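Local structure of putative capsid protein of prophage (Escherichia coli CFT073, 3BQW) at residues L8-N11 with Q12-Y16; G20-A23 with E24-F27; A108-D112 with P113-R117. The protein probably serves as a major capsid protein, the subunit from which the protein shell of a tailed phage would be built. All coordinates share one frame; numbering follows the deposited sequence.

Contact 1. Residues L8-N11 with Q12-Y16; sequences LNTN and QLFAY
A first torsion of 62° sets CG of Asn9 between its own backbone N and carbonyl carbon, which brings OD1 round to the backbone N-H of Gln12. Gln12 turns the other way, with CG anti to its carbonyl carbon (chi1 -69°), and its extended chain runs back toward the start of helix 10-17. The two residues form a capping box with Asn9 as the N-cap. Gln12 N donates to Asn9 OD1 over 3.2 Å, somewhat tilted from the plane of that carbonyl, and Asn9 N returns a weak bond of 3.4 Å to Gln12 OE1. The side chains cross at about a right angle, their amide planes 54° apart.

The backbone takes over from there: Leu13 N reaches Asn9 O at 3.2 Å, and Phe14 N reaches Thr10 O at 2.8 Å. Leu8, just ahead of the cap, lays its CB 3.9 Å from CD2 of Leu13, which also packs on Ile121 and Met125 of helix 113-146. On another side Thr10 CG2 meets the Phe14 ring obliquely, 3.2 Å from CE1, a tight fit, while its OG1 is bonded to Pro315 O.

Side-chain and main-chain acceptors of Asn9 thus satisfy N-H groups of the first turn, and the Leu8-Leu13 pair bridges the cap as a hydrophobic staple.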
loop_
_atom_site.group_PDB
_atom_site.type_symbol
_atom_site.label_atom_id
_atom_site.label_comp_id
_atom_site.label_asym_id
_atom_site.label_seq_id
_atom_site.Cartn_x
_atom_site.Cartn_y
_atom_site.Cartn_z
ATOM N N LEU A 8 -15.009 1.878 -25.291
ATOM C CA LEU A 8 -14.001 2.926 -25.316
ATOM C C LEU A 8 -12.670 2.279 -25.569
ATOM O O LEU A 8 -12.393 1.219 -25.034
ATOM C CB LEU A 8 -13.936 3.684 -23.987
ATOM C CG LEU A 8 -15.202 4.426 -23.535
ATOM C CD1 LEU A 8 -14.868 5.277 -22.333
ATOM C CD2 LEU A 8 -15.791 5.249 -24.694
ATOM N N ASN A 9 -11.846 2.909 -26.392
ATOM C CA ASN A 9 -10.502 2.418 -26.581
ATOM C C ASN A 9 -9.601 2.924 -25.457
ATOM O O ASN A 9 -9.991 3.756 -24.633
ATOM C CB ASN A 9 -9.959 2.765 -27.975
ATOM C CG ASN A 9 -9.864 4.261 -28.228
ATOM O OD1 ASN A 9 -9.310 5.011 -27.422
ATOM N ND2 ASN A 9 -10.390 4.698 -29.374
ATOM N N THR A 10 -8.391 2.409 -25.428
ATOM C CA THR A 10 -7.569 2.560 -24.259
ATOM C C THR A 10 -6.973 3.965 -24.124
ATOM O O THR A 10 -6.774 4.426 -23.016
ATOM C CB THR A 10 -6.599 1.352 -24.115
ATOM O OG1 THR A 10 -7.333 0.263 -23.482
ATOM C CG2 THR A 10 -5.367 1.707 -23.272
ATOM N N ASN A 11 -6.760 4.674 -25.225
ATOM C CA ASN A 11 -6.436 6.104 -25.139
ATOM C C ASN A 11 -7.525 6.887 -24.404
ATOM O O ASN A 11 -7.230 7.814 -23.655
ATOM C CB ASN A 11 -6.251 6.718 -26.523
ATOM C CG ASN A 11 -5.015 6.224 -27.238
ATOM O OD1 ASN A 11 -4.096 5.650 -26.645
ATOM N ND2 ASN A 11 -4.979 6.467 -28.534
ATOM N N GLN A 12 -8.777 6.512 -24.626
ATOM C CA GLN A 12 -9.919 7.173 -23.974
ATOM C C GLN A 12 -9.936 6.890 -22.479
ATOM O O GLN A 12 -10.162 7.780 -21.654
ATOM C CB GLN A 12 -11.235 6.759 -24.657
ATOM C CG GLN A 12 -11.342 7.334 -26.092
ATOM C CD GLN A 12 -12.343 6.606 -27.017
ATOM O OE1 GLN A 12 -13.310 5.985 -26.569
ATOM N NE2 GLN A 12 -12.101 6.697 -28.312
ATOM N N LEU A 13 -9.654 5.646 -22.127
ATOM C CA LEU A 13 -9.537 5.258 -20.719
ATOM C C LEU A 13 -8.299 5.868 -20.038
ATOM O O LEU A 13 -8.381 6.299 -18.884
ATOM C CB LEU A 13 -9.530 3.733 -20.601
ATOM C CG LEU A 13 -10.678 2.956 -21.266
ATOM C CD1 LEU A 13 -10.395 1.475 -21.213
ATOM C CD2 LEU A 13 -12.016 3.260 -20.641
ATOM N N PHE A 14 -7.161 5.912 -20.726
ATOM C CA PHE A 14 -5.962 6.589 -20.188
ATOM C C PHE A 14 -6.160 8.094 -19.969
ATOM O O PHE A 14 -5.591 8.662 -19.043
ATOM C CB PHE A 14 -4.734 6.393 -21.091
ATOM C CG PHE A 14 -3.954 5.136 -20.808
ATOM C CD1 PHE A 14 -3.780 4.179 -21.784
ATOM C CD2 PHE A 14 -3.399 4.918 -19.554
ATOM C CE1 PHE A 14 -3.053 3.014 -21.506
ATOM C CE2 PHE A 14 -2.690 3.773 -19.276
ATOM C CZ PHE A 14 -2.515 2.821 -20.253
ATOM N N ALA A 15 -6.953 8.730 -20.819
ATOM C CA ALA A 15 -7.302 10.152 -20.662
ATOM C C ALA A 15 -7.918 10.422 -19.292
ATOM O O ALA A 15 -7.651 11.446 -18.682
ATOM C CB ALA A 15 -8.268 10.604 -21.787
ATOM N N TYR A 16 -8.739 9.493 -18.813
ATOM C CA TYR A 16 -9.328 9.618 -17.489
ATOM C C TYR A 16 -8.324 9.273 -16.387
ATOM O O TYR A 16 -8.176 9.997 -15.408
ATOM C CB TYR A 16 -10.537 8.704 -17.365
ATOM C CG TYR A 16 -11.213 8.872 -16.040
ATOM C CD1 TYR A 16 -11.909 10.055 -15.748
ATOM C CD2 TYR A 16 -11.145 7.889 -15.073
ATOM C CE1 TYR A 16 -12.516 10.237 -14.528
ATOM C CE2 TYR A 16 -11.749 8.072 -13.833
ATOM C CZ TYR A 16 -12.423 9.251 -13.573
ATOM O OH TYR A 16 -13.042 9.438 -12.381
#

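Contact 2. Residues G20-A23 with E24-F27; sequences GDIA and EFKF
Ile22 O gathers two backbone N-H groups from the single turn that follows it. Lys26 N lies 3.0 Å from Ile22 O, in the carbonyl plane, and makes the regular helical bond; Phe25 N is closer to the same Ile22 O, at 2.8 Å, but sits well above that plane, as in a tighter turn. One residue on, Phe27 N closes the turn on Ala23 O at 3.0 Å. Lys133 of helix 113-146 meets the exit of the turn, its NZ donating to the carbonyls of Glu24 and Phe27.

Around this backbone frame the side chains of Ile22 and Phe25 run side by side and point the same way. The CG2 branch of Ile22, anti to the backbone N, lies over one face of the Phe25 ring, 3.9 Å from its centroid and 14° off the normal, a CH-pi contact; Ile22 CB adds a 3.6 Å approach to CD2 of the same ring. Glu24 bends at chi2 and curls back, so that OE1 comes 3.2 Å from Ile22 CG2, while its OE2 forms a long, weak ion pair with Arg126. Farther out, Ala23 CB touches Phe27 CD2 at 3.9 Å, and the aliphatic CD of Lys26 passes 3.8 Å from Gly20 O. Gly20 itself has a positive phi that disfavours any side chain.

With Ile22 as its N-cap, this is a one-turn helix opened by main-chain bonds and laid, through Ile22, Glu24 and Phe25, against the long helix 113-146.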
loop_
_atom_site.group_PDB
_atom_site.type_symbol
_atom_site.label_atom_id
_atom_site.label_comp_id
_atom_site.label_asym_id
_atom_site.label_seq_id
_atom_site.Cartn_x
_atom_site.Cartn_y
_atom_site.Cartn_z
ATOM N N GLY A 20 -5.455 13.985 -13.542
ATOM C CA GLY A 20 -4.711 14.904 -12.655
ATOM C C GLY A 20 -5.426 15.332 -11.385
ATOM O O GLY A 20 -4.786 15.568 -10.352
ATOM N N ASP A 21 -6.754 15.411 -11.469
ATOM C CA ASP A 21 -7.613 15.827 -10.367
ATOM C C ASP A 21 -8.478 14.703 -9.787
ATOM O O ASP A 21 -9.533 14.966 -9.238
ATOM C CB ASP A 21 -8.534 16.970 -10.835
ATOM C CG ASP A 21 -9.468 16.556 -11.979
ATOM O OD1 ASP A 21 -9.106 15.653 -12.758
ATOM O OD2 ASP A 21 -10.564 17.148 -12.098
ATOM N N ILE A 22 -8.054 13.457 -9.895
ATOM C CA ILE A 22 -8.800 12.372 -9.259
ATOM C C ILE A 22 -7.917 11.807 -8.138
ATOM O O ILE A 22 -6.862 11.240 -8.405
ATOM C CB ILE A 22 -9.255 11.307 -10.302
ATOM C CG1 ILE A 22 -10.171 11.970 -11.355
ATOM C CG2 ILE A 22 -9.993 10.140 -9.636
ATOM C CD1 ILE A 22 -10.024 11.411 -12.744
ATOM N N ALA A 23 -8.361 12.009 -6.893
ATOM C CA ALA A 23 -7.629 11.647 -5.677
ATOM C C ALA A 23 -7.167 10.202 -5.709
ATOM O O ALA A 23 -6.027 9.903 -5.352
ATOM C CB ALA A 23 -8.510 11.891 -4.428
ATOM N N GLU A 24 -8.049 9.322 -6.178
ATOM C CA GLU A 24 -7.759 7.887 -6.267
ATOM C C GLU A 24 -6.547 7.628 -7.130
ATOM O O GLU A 24 -5.900 6.605 -6.980
ATOM C CB GLU A 24 -8.946 7.089 -6.856
ATOM C CG GLU A 24 -10.157 6.980 -5.944
ATOM C CD GLU A 24 -11.096 8.164 -6.032
ATOM O OE1 GLU A 24 -10.752 9.207 -6.653
ATOM O OE2 GLU A 24 -12.192 8.052 -5.451
ATOM N N PHE A 25 -6.268 8.542 -8.058
ATOM C CA PHE A 25 -5.153 8.377 -8.976
ATOM C C PHE A 25 -3.900 9.087 -8.466
ATOM O O PHE A 25 -2.810 8.545 -8.583
ATOM C CB PHE A 25 -5.516 8.844 -10.395
ATOM C CG PHE A 25 -6.752 8.165 -10.985
ATOM C CD1 PHE A 25 -7.218 6.944 -10.504
ATOM C CD2 PHE A 25 -7.422 8.744 -12.050
ATOM C CE1 PHE A 25 -8.316 6.334 -11.058
ATOM C CE2 PHE A 25 -8.531 8.128 -12.609
ATOM C CZ PHE A 25 -8.972 6.923 -12.118
ATOM N N LYS A 26 -4.030 10.267 -7.876
ATOM C CA LYS A 26 -2.828 10.999 -7.530
ATOM C C LYS A 26 -2.231 10.617 -6.144
ATOM O O LYS A 26 -1.025 10.788 -5.925
ATOM C CB LYS A 26 -3.028 12.514 -7.720
ATOM C CG LYS A 26 -3.353 13.316 -6.495
ATOM C CD LYS A 26 -3.562 14.825 -6.829
ATOM C CE LYS A 26 -2.277 15.689 -6.724
ATOM N NZ LYS A 26 -2.577 17.194 -6.826
ATOM N N PHE A 27 -3.058 10.087 -5.237
ATOM C CA PHE A 27 -2.596 9.699 -3.904
ATOM C C PHE A 27 -2.629 8.195 -3.707
ATOM O O PHE A 27 -3.387 7.493 -4.357
ATOM C CB PHE A 27 -3.449 10.361 -2.815
ATOM C CG PHE A 27 -3.623 11.841 -3.001
ATOM C CD1 PHE A 27 -2.521 12.663 -3.136
ATOM C CD2 PHE A 27 -4.883 12.408 -3.023
ATOM C CE1 PHE A 27 -2.670 14.039 -3.320
ATOM C CE2 PHE A 27 -5.043 13.778 -3.199
ATOM C CZ PHE A 27 -3.926 14.591 -3.347
#

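Contact 3. Residues A108-D112 with P113-R117; sequences AQLND and PTYRR
Pro113 follows Asp112 directly and opens helix 113-146; its ring nitrogen carries no hydrogen, so it makes no demand for an acceptor in the first turn. Next, Thr114 N donates to OD1 of Asp112 at 3.0 Å, approaching from above the carboxylate plane. Asp112 can offer this oxygen because its CG stands anti to the backbone N (chi1 178°), and its side chain lies alongside that of Thr114.

Tyr115 turns its ring back against the preceding 3-10 segment. Gln109 CB sits over the middle of one face, 3.3 Å from the ring centroid and only 3° off the normal, a close CH-pi contact, and the Gln109 amide plane is stacked almost parallel to the ring. Leu110 CD2 meets the same ring at its edge, 3.5 Å from CE2.

Arg116 contributes at both ends: its backbone N donates to Asp112 O at 3.0 Å, while its chain bends at chi3. NH1 of Arg116 donates to Leu110 O over 3.1 Å, nearly straight (N-H...O 161°), in the carbonyl plane and close to the guanidinium plane, and NH2 has a further weak bond to Pro95 O. Arg117 N then continues the helix by donating to Pro113 O, 2.9 Å away.

An Asp N-cap followed by proline is a classic helix start; here it begins a helix of 34 residues, consistent with the long spine helix of HK97-like capsid proteins.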
loop_
_atom_site.group_PDB
_atom_site.type_symbol
_atom_site.label_atom_id
_atom_site.label_comp_id
_atom_site.label_asym_id
_atom_site.label_seq_id
_atom_site.Cartn_x
_atom_site.Cartn_y
_atom_site.Cartn_z
ATOM N N ALA A 108 -28.803 17.182 -15.774
ATOM C CA ALA A 108 -29.265 16.960 -17.154
ATOM C C ALA A 108 -28.548 15.845 -17.938
ATOM O O ALA A 108 -29.170 15.174 -18.770
ATOM C CB ALA A 108 -29.204 18.271 -17.945
ATOM N N GLN A 109 -27.255 15.641 -17.690
ATOM C CA GLN A 109 -26.511 14.648 -18.475
ATOM C C GLN A 109 -26.990 13.226 -18.196
ATOM O O GLN A 109 -26.926 12.363 -19.070
ATOM C CB GLN A 109 -24.996 14.714 -18.232
ATOM C CG GLN A 109 -24.348 16.091 -18.373
ATOM C CD GLN A 109 -23.708 16.566 -17.080
ATOM O OE1 GLN A 109 -24.184 16.259 -15.990
ATOM N NE2 GLN A 109 -22.606 17.305 -17.197
ATOM N N LEU A 110 -27.484 12.988 -16.983
ATOM C CA LEU A 110 -27.774 11.630 -16.535
ATOM C C LEU A 110 -28.902 10.938 -17.301
ATOM O O LEU A 110 -29.206 9.785 -17.029
ATOM C CB LEU A 110 -28.047 11.608 -15.023
ATOM C CG LEU A 110 -26.858 11.989 -14.125
ATOM C CD1 LEU A 110 -27.329 12.257 -12.686
ATOM C CD2 LEU A 110 -25.754 10.918 -14.155
ATOM N N ASN A 111 -29.520 11.626 -18.254
ATOM C CA ASN A 111 -30.429 10.962 -19.186
ATOM C C ASN A 111 -29.660 10.243 -20.293
ATOM O O ASN A 111 -29.976 9.107 -20.638
ATOM C CB ASN A 111 -31.419 11.968 -19.789
ATOM C CG ASN A 111 -32.579 12.285 -18.849
ATOM O OD1 ASN A 111 -32.556 11.920 -17.671
ATOM N ND2 ASN A 111 -33.596 12.980 -19.364
ATOM N N ASP A 112 -28.650 10.918 -20.836
ATOM C CA ASP A 112 -27.832 10.390 -21.924
ATOM C C ASP A 112 -27.159 9.057 -21.549
ATOM O O ASP A 112 -26.300 9.036 -20.674
ATOM C CB ASP A 112 -26.773 11.427 -22.303
ATOM C CG ASP A 112 -25.850 10.948 -23.403
ATOM O OD1 ASP A 112 -26.069 9.845 -23.956
ATOM O OD2 ASP A 112 -24.893 11.684 -23.715
ATOM N N PRO A 113 -27.526 7.952 -22.232
ATOM C CA PRO A 113 -26.963 6.632 -21.924
ATOM C C PRO A 113 -25.434 6.541 -22.054
ATOM O O PRO A 113 -24.813 5.761 -21.346
ATOM C CB PRO A 113 -27.624 5.704 -22.956
ATOM C CG PRO A 113 -28.796 6.419 -23.449
ATOM C CD PRO A 113 -28.485 7.876 -23.350
ATOM N N THR A 114 -24.857 7.313 -22.972
ATOM C CA THR A 114 -23.407 7.384 -23.143
ATOM C C THR A 114 -22.773 7.981 -21.910
ATOM O O THR A 114 -21.760 7.487 -21.433
ATOM C CB THR A 114 -23.023 8.260 -24.361
ATOM O OG1 THR A 114 -23.358 7.561 -25.561
ATOM C CG2 THR A 114 -21.535 8.597 -24.375
ATOM N N TYR A 115 -23.383 9.055 -21.412
ATOM C CA TYR A 115 -22.919 9.733 -20.210
ATOM C C TYR A 115 -22.948 8.780 -19.021
ATOM O O TYR A 115 -22.016 8.761 -18.222
ATOM C CB TYR A 115 -23.782 10.959 -19.896
ATOM C CG TYR A 115 -23.272 11.713 -18.695
ATOM C CD1 TYR A 115 -22.210 12.608 -18.821
ATOM C CD2 TYR A 115 -23.823 11.512 -17.426
ATOM C CE1 TYR A 115 -21.717 13.294 -17.714
ATOM C CE2 TYR A 115 -23.339 12.188 -16.323
ATOM C CZ TYR A 115 -22.280 13.074 -16.467
ATOM O OH TYR A 115 -21.796 13.769 -15.373
ATOM N N ARG A 116 -24.018 7.993 -18.946
ATOM C CA ARG A 116 -24.217 7.030 -17.887
ATOM C C ARG A 116 -23.237 5.864 -17.970
ATOM O O ARG A 116 -22.762 5.409 -16.953
ATOM C CB ARG A 116 -25.638 6.493 -17.917
ATOM C CG ARG A 116 -26.716 7.547 -17.707
ATOM C CD ARG A 116 -28.061 6.931 -17.985
ATOM N NE ARG A 116 -28.293 5.829 -17.062
ATOM C CZ ARG A 116 -28.698 5.985 -15.807
ATOM N NH1 ARG A 116 -28.937 7.210 -15.329
ATOM N NH2 ARG A 116 -28.859 4.916 -15.021
ATOM N N ARG A 117 -22.959 5.367 -19.174
ATOM C CA ARG A 117 -21.952 4.315 -19.327
ATOM C C ARG A 117 -20.607 4.858 -18.855
ATOM O O ARG A 117 -19.899 4.182 -18.114
ATOM C CB ARG A 117 -21.865 3.784 -20.768
ATOM C CG ARG A 117 -22.821 2.612 -21.072
ATOM C CD ARG A 117 -22.767 2.161 -22.554
ATOM N NE ARG A 117 -21.419 1.716 -22.945
ATOM C CZ ARG A 117 -20.514 2.452 -23.595
ATOM N NH1 ARG A 117 -20.796 3.681 -24.013
ATOM N NH2 ARG A 117 -19.323 1.934 -23.877
#

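Overall arrangement
All three contacts are local, lie at the surface and mark the start of a helix, yet each caps its helix differently. Contact 1 uses a reciprocal side-chain box and contact 3 an aspartate with proline, whereas contact 2, nearest the centre of the chain, relies on main-chain acceptors. Contacts 1 and 2 hold successive short helices and touch each other where Tyr16 meets Ile22 and Phe25; both also rest on helix 113-146, whose own beginning is contact 3. That last contact is the most peripheral, and none of the residues that meet across it is buried; its nearest atoms are about 5 Å from contact 1 and about 12 Å from contact 2.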